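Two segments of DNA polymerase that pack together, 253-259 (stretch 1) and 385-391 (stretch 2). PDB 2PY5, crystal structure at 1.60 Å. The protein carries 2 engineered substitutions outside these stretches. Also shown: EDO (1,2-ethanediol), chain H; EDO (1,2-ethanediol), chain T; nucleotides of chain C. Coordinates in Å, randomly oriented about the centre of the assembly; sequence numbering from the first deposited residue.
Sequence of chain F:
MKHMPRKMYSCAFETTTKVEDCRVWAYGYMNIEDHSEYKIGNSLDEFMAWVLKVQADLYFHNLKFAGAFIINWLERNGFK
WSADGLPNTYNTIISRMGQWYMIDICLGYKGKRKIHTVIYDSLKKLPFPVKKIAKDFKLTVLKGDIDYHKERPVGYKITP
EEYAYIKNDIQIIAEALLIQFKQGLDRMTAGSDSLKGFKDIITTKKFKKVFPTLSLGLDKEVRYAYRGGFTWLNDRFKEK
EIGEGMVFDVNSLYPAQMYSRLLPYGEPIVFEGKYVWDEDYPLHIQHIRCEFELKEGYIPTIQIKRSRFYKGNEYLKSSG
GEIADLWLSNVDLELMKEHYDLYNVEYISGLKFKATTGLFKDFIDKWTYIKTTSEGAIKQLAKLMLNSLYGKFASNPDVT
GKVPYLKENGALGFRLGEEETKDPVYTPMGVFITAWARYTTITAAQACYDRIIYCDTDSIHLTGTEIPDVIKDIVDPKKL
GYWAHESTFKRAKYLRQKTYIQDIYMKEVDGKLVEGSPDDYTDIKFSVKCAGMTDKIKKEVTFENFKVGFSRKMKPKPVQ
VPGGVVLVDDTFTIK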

ATOM      1  N   LEU F 253       0.628   8.413 -12.293  1.00 32.75           N
ATOM      2  CA  LEU F 253       2.049   8.729 -12.135  1.00 33.55           C
ATOM      3  C   LEU F 253       3.009   7.569 -12.466  1.00 33.47           C
ATOM      4  O   LEU F 253       3.903   7.720 -13.294  1.00 33.32           O
ATOM      5  N   TYR F 254       2.841   6.440 -11.797  1.00 32.36           N
ATOM      6  CA  TYR F 254       3.837   5.374 -11.907  1.00 31.55           C
ATOM      7  C   TYR F 254       3.747   4.667 -13.244  1.00 31.78           C
ATOM      8  O   TYR F 254       4.771   4.565 -13.938  1.00 31.39           O
ATOM      9  N   PRO F 255       2.534   4.251 -13.676  1.00 31.96           N
ATOM     10  CA  PRO F 255       2.457   3.750 -15.045  1.00 31.90           C
ATOM     11  C   PRO F 255       2.996   4.728 -16.100  1.00 30.19           C
ATOM     12  O   PRO F 255       3.593   4.293 -17.106  1.00 30.63           O
ATOM     13  N   ALA F 256       2.782   6.034 -15.911  1.00 30.24           N
ATOM     14  CA  ALA F 256       3.302   7.022 -16.849  1.00 31.19           C
ATOM     15  C   ALA F 256       4.833   6.971 -16.919  1.00 29.42           C
ATOM     16  O   ALA F 256       5.397   7.047 -18.006  1.00 32.15           O
ATOM     17  N   GLN F 257       5.500   6.839 -15.782  1.00 29.67           N
ATOM     18  CA  GLN F 257       6.978   6.736 -15.812  1.00 31.22           C
ATOM     19  C   GLN F 257       7.429   5.465 -16.532  1.00 30.54           C
ATOM     20  O   GLN F 257       8.367   5.472 -17.342  1.00 31.45           O
ATOM     21  N   MET F 258       6.744   4.370 -16.231  1.00 29.67           N
ATOM     22  CA  MET F 258       7.031   3.076 -16.862  1.00 29.77           C
ATOM     23  C   MET F 258       6.840   3.121 -18.379  1.00 29.42           C
ATOM     24  O   MET F 258       7.588   2.489 -19.133  1.00 29.28           O
ATOM     25  N   TYR F 259       5.857   3.895 -18.833  1.00 29.99           N
ATOM     26  CA  TYR F 259       5.518   3.920 -20.241  1.00 28.35           C
ATOM     27  C   TYR F 259       6.528   4.692 -21.075  1.00 30.83           C
ATOM     28  O   TYR F 259       6.767   4.322 -22.217  1.00 33.91           O
ATOM     29  N   MET F 385      -3.968  -4.247 -11.589  1.00 30.54           N
ATOM     30  CA  MET F 385      -2.869  -4.809 -12.374  1.00 31.21           C
ATOM     31  C   MET F 385      -1.832  -3.734 -12.745  1.00 32.23           C
ATOM     32  O   MET F 385      -0.629  -3.941 -12.640  1.00 33.83           O
ATOM     33  N   LEU F 386      -2.314  -2.575 -13.159  1.00 32.38           N
ATOM     34  CA  LEU F 386      -1.431  -1.467 -13.540  1.00 31.85           C
ATOM     35  C   LEU F 386      -0.653  -0.927 -12.351  1.00 31.77           C
ATOM     36  O   LEU F 386       0.511  -0.549 -12.481  1.00 33.70           O
ATOM     37  N   ASN F 387      -1.317  -0.870 -11.194  1.00 31.16           N
ATOM     38  CA  ASN F 387      -0.772  -0.164 -10.013  1.00 31.04           C
ATOM     39  C   ASN F 387       0.171  -1.034  -9.169  1.00 34.03           C
ATOM     40  O   ASN F 387       1.017  -0.509  -8.447  1.00 33.68           O
ATOM     41  N   SER F 388       0.029  -2.353  -9.260  1.00 32.09           N
ATOM     42  CA  SER F 388       0.721  -3.283  -8.374  1.00 30.99           C
ATOM     43  C   SER F 388       2.005  -3.877  -8.977  1.00 32.43           C
ATOM     44  O   SER F 388       2.672  -4.689  -8.331  1.00 33.93           O
ATOM     45  N   LEU F 389       2.389  -3.429 -10.165  1.00 32.68           N
ATOM     46  CA  LEU F 389       3.581  -3.968 -10.819  1.00 31.87           C
ATOM     47  C   LEU F 389       4.926  -3.392 -10.313  1.00 32.12           C
ATOM     48  O   LEU F 389       5.843  -4.155  -9.980  1.00 31.67           O
ATOM     49  N   TYR F 390       5.087  -2.068 -10.268  1.00 33.49           N
ATOM     50  CA  TYR F 390       6.440  -1.539 -10.079  1.00 32.77           C
ATOM     51  C   TYR F 390       7.056  -1.990  -8.763  1.00 31.82           C
ATOM     52  O   TYR F 390       8.258  -2.256  -8.667  1.00 33.65           O
ATOM     53  N   GLY F 391       6.216  -2.073  -7.733  1.00 31.75           N
ATOM     54  CA  GLY F 391       6.708  -2.393  -6.408  1.00 30.11           C
ATOM     55  C   GLY F 391       7.357  -3.758  -6.306  1.00 30.88           C
ATOM     56  O   GLY F 391       8.198  -3.992  -5.450  1.00 33.02           O
TER

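The most distinctive element of this contact is a face-to-face stack of two tyrosines: the ring centroids of Tyr254 and Tyr390 lie 4.3 Å apart, their planes inclined at 25°. The closest atoms, Tyr254 CG and Tyr390 CE2, are 3.6 Å apart, which is van der Waals contact; the 25° tilt keeps the rings from being parallel. Both CA-to-CB bonds point toward the opposing stretch, with chi1 in m for Tyr254 (-73°) and in p for Tyr390 (85°). Tyr390 gives up the largest area to the contact, 85 Å² of the 321 Å² buried in total.

No hydrogen bond crosses between the stretches; what remains is apolar packing from one side of a helix. Tyr254, Pro255 and Met258 face stretch 2, a spacing that matches the helical repeat, and the backbone bond from Met258 N to Tyr254 O (3.0 Å) ties two of them together. Met258, with chi angles m, t and p, reaches two neighbours: its CE lies 3.8 Å from Leu389 CD2, and its SD 3.9 Å from Tyr390 CB. Leu389 meets it with chi1 t and chi2 p.

Pro255 sits where the backbones come nearest, its CA 6.7 Å from the CA of Leu386. Its ring is C-gamma exo, and its CG lies 3.9 Å from Leu386 O and 4.4 Å from Leu386 CB, although the Leu386 side chain (m, t) leaves its backbone sideways. Asn387 starts away, yet its end returns, OD1 lying 4.3 Å from Pro255 CG. Its amide is occupied by a 1,2-ethanediol of chain H: ND2 donates to O1 at 3.0 Å and 174°, while OD1 accepts from O2 at 3.3 Å.

Gln257 is out of reach of stretch 2. Its NE2 donates to Leu253 O at 3.0 Å and, weakly, to O1 of the chain T ethanediol, also at 3.0 Å.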

ATOM      1  CB  LEU F 253       2.306   9.211 -10.699  1.00 35.68           C
ATOM      2  CG  LEU F 253       3.762   9.564 -10.328  1.00 37.02           C
ATOM      3  CD1 LEU F 253       4.131  10.882 -10.896  1.00 38.85           C
ATOM      4  CD2 LEU F 253       3.919   9.534  -8.813  1.00 37.83           C
ATOM      5  CB  TYR F 254       3.752   4.423 -10.717  1.00 33.24           C
ATOM      6  CG  TYR F 254       4.297   5.051  -9.441  1.00 32.81           C
ATOM      7  CD1 TYR F 254       3.471   5.332  -8.368  1.00 36.35           C
ATOM      8  CD2 TYR F 254       5.643   5.372  -9.314  1.00 32.82           C
ATOM      9  CE1 TYR F 254       3.987   5.921  -7.199  1.00 35.07           C
ATOM     10  CE2 TYR F 254       6.146   5.936  -8.168  1.00 34.70           C
ATOM     11  CZ  TYR F 254       5.331   6.209  -7.128  1.00 34.31           C
ATOM     12  OH  TYR F 254       5.851   6.775  -5.953  1.00 35.11           O
ATOM     13  CB  PRO F 255       0.957   3.493 -15.239  1.00 32.89           C
ATOM     14  CG  PRO F 255       0.479   3.139 -13.893  1.00 31.77           C
ATOM     15  CD  PRO F 255       1.231   4.125 -12.997  1.00 31.91           C
ATOM     16  CB  ALA F 256       2.837   8.427 -16.491  1.00 32.84           C
ATOM     17  CB  GLN F 257       7.600   6.776 -14.414  1.00 31.95           C
ATOM     18  CG  GLN F 257       7.156   7.910 -13.525  1.00 32.81           C
ATOM     19  CD  GLN F 257       7.056   9.219 -14.225  1.00 31.68           C
ATOM     20  OE1 GLN F 257       8.027   9.714 -14.801  1.00 32.70           O
ATOM     21  NE2 GLN F 257       5.856   9.814 -14.198  1.00 34.35           N
ATOM     22  CB  MET F 258       6.165   1.995 -16.207  1.00 29.04           C
ATOM     23  CG  MET F 258       6.492   1.859 -14.728  1.00 29.51           C
ATOM     24  SD  MET F 258       5.228   0.976 -13.792  1.00 36.41           S
ATOM     25  CE  MET F 258       5.704  -0.587 -14.246  1.00 31.04           C
ATOM     26  CB  TYR F 259       4.136   4.546 -20.436  1.00 28.89           C
ATOM     27  CG  TYR F 259       3.459   4.158 -21.733  1.00 28.22           C
ATOM     28  CD1 TYR F 259       3.410   5.032 -22.804  1.00 29.17           C
ATOM     29  CD2 TYR F 259       2.863   2.911 -21.874  1.00 29.66           C
ATOM     30  CE1 TYR F 259       2.785   4.665 -24.013  1.00 29.41           C
ATOM     31  CE2 TYR F 259       2.221   2.543 -23.045  1.00 31.37           C
ATOM     32  CZ  TYR F 259       2.194   3.418 -24.120  1.00 30.75           C
ATOM     33  OH  TYR F 259       1.559   3.059 -25.275  1.00 31.84           O
ATOM     34  CB  MET F 385      -3.400  -5.479 -13.641  1.00 31.80           C
ATOM     35  CG  MET F 385      -4.106  -6.807 -13.384  1.00 32.35           C
ATOM     36  SD  MET F 385      -2.997  -8.104 -12.844  1.00 33.39           S
ATOM     37  CE  MET F 385      -2.107  -8.501 -14.358  1.00 34.62           C
ATOM     38  CB  LEU F 386      -2.260  -0.345 -14.164  1.00 32.24           C
ATOM     39  CG  LEU F 386      -2.782  -0.661 -15.565  1.00 32.84           C
ATOM     40  CD1 LEU F 386      -3.911   0.277 -15.943  1.00 34.53           C
ATOM     41  CD2 LEU F 386      -1.646  -0.591 -16.604  1.00 34.69           C
ATOM     42  CB  ASN F 387      -1.911   0.363  -9.133  1.00 33.03           C
ATOM     43  CG  ASN F 387      -2.636   1.539  -9.752  1.00 35.17           C
ATOM     44  OD1 ASN F 387      -2.056   2.276 -10.558  1.00 36.12           O
ATOM     45  ND2 ASN F 387      -3.900   1.755  -9.349  1.00 34.65           N
ATOM     46  CB  SER F 388      -0.227  -4.425  -7.977  1.00 30.82           C
ATOM     47  OG  SER F 388      -1.458  -3.967  -7.436  1.00 30.64           O
ATOM     48  CB  LEU F 389       3.494  -3.763 -12.349  1.00 32.06           C
ATOM     49  CG  LEU F 389       4.649  -4.380 -13.127  1.00 30.90           C
ATOM     50  CD1 LEU F 389       4.885  -5.855 -12.852  1.00 33.26           C
ATOM     51  CD2 LEU F 389       4.390  -4.153 -14.634  1.00 31.88           C
ATOM     52  CB  TYR F 390       6.512  -0.004 -10.212  1.00 34.11           C
ATOM     53  CG  TYR F 390       6.194   0.776  -8.953  1.00 33.89           C
ATOM     54  CD1 TYR F 390       7.168   1.009  -7.990  1.00 34.46           C
ATOM     55  CD2 TYR F 390       4.926   1.268  -8.730  1.00 37.94           C
ATOM     56  CE1 TYR F 390       6.881   1.704  -6.851  1.00 33.35           C
ATOM     57  CE2 TYR F 390       4.628   1.971  -7.577  1.00 40.29           C
ATOM     58  CZ  TYR F 390       5.611   2.176  -6.643  1.00 35.62           C
ATOM     59  OH  TYR F 390       5.330   2.892  -5.498  1.00 40.44           O
TER
HETATM   60  C1  EDO H8001      -5.134   4.553 -11.741  1.00 42.88           C
HETATM   61  O1  EDO H8001      -5.284   4.220 -10.349  1.00 40.35           O
HETATM   62  C2  EDO H8001      -5.452   3.320 -12.587  1.00 40.18           C
HETATM   63  O2  EDO H8001      -4.324   2.473 -12.896  1.00 36.48           O
HETATM   64  C1  EDO T9008       5.675  12.137 -16.740  1.00 28.68           C
HETATM   65  O1  EDO T9008       4.520  11.922 -15.921  1.00 26.18           O
HETATM   66  C2  EDO T9008       5.864  10.986 -17.724  1.00 30.88           C
HETATM   67  O2  EDO T9008       4.758  10.902 -18.635  1.00 29.82           O
ATOM     68  P    DC C   4       3.798  -9.830  -2.511  1.00 24.54           P
ATOM     69  OP1  DC C   4       2.875  -8.767  -2.059  1.00 22.99           O
ATOM     70  OP2  DC C   4       3.492 -10.657  -3.717  1.00 22.53           O
ATOM     71  O5'  DC C   4       5.267  -9.277  -2.751  1.00 26.48           O
ATOM     72  C5'  DC C   4       5.820  -8.387  -1.813  1.00 23.52           C
ATOM     73  C4'  DC C   4       6.485  -7.242  -2.555  1.00 22.81           C
ATOM     74  O4'  DC C   4       5.501  -6.476  -3.303  1.00 24.28           O
ATOM     75  C3'  DC C   4       7.126  -6.232  -1.622  1.00 23.52           C
ATOM     76  O3'  DC C   4       8.413  -6.679  -1.287  1.00 24.39           O
ATOM     77  C2'  DC C   4       7.150  -4.984  -2.472  1.00 25.41           C
ATOM     78  C1'  DC C   4       5.830  -5.103  -3.211  1.00 26.94           C
ATOM     79  N1   DC C   4       4.740  -4.345  -2.544  1.00 27.60           N
ATOM     80  C2   DC C   4       4.790  -2.940  -2.593  1.00 28.03           C
ATOM     81  O2   DC C   4       5.741  -2.369  -3.159  1.00 29.91           O
ATOM     82  N3   DC C   4       3.805  -2.223  -2.004  1.00 31.06           N
ATOM     83  C4   DC C   4       2.798  -2.852  -1.403  1.00 31.39           C
ATOM     84  N4   DC C   4       1.847  -2.087  -0.845  1.00 34.40           N
ATOM     85  C5   DC C   4       2.721  -4.274  -1.347  1.00 29.04           C
ATOM     86  C6   DC C   4       3.700  -4.983  -1.920  1.00 27.72           C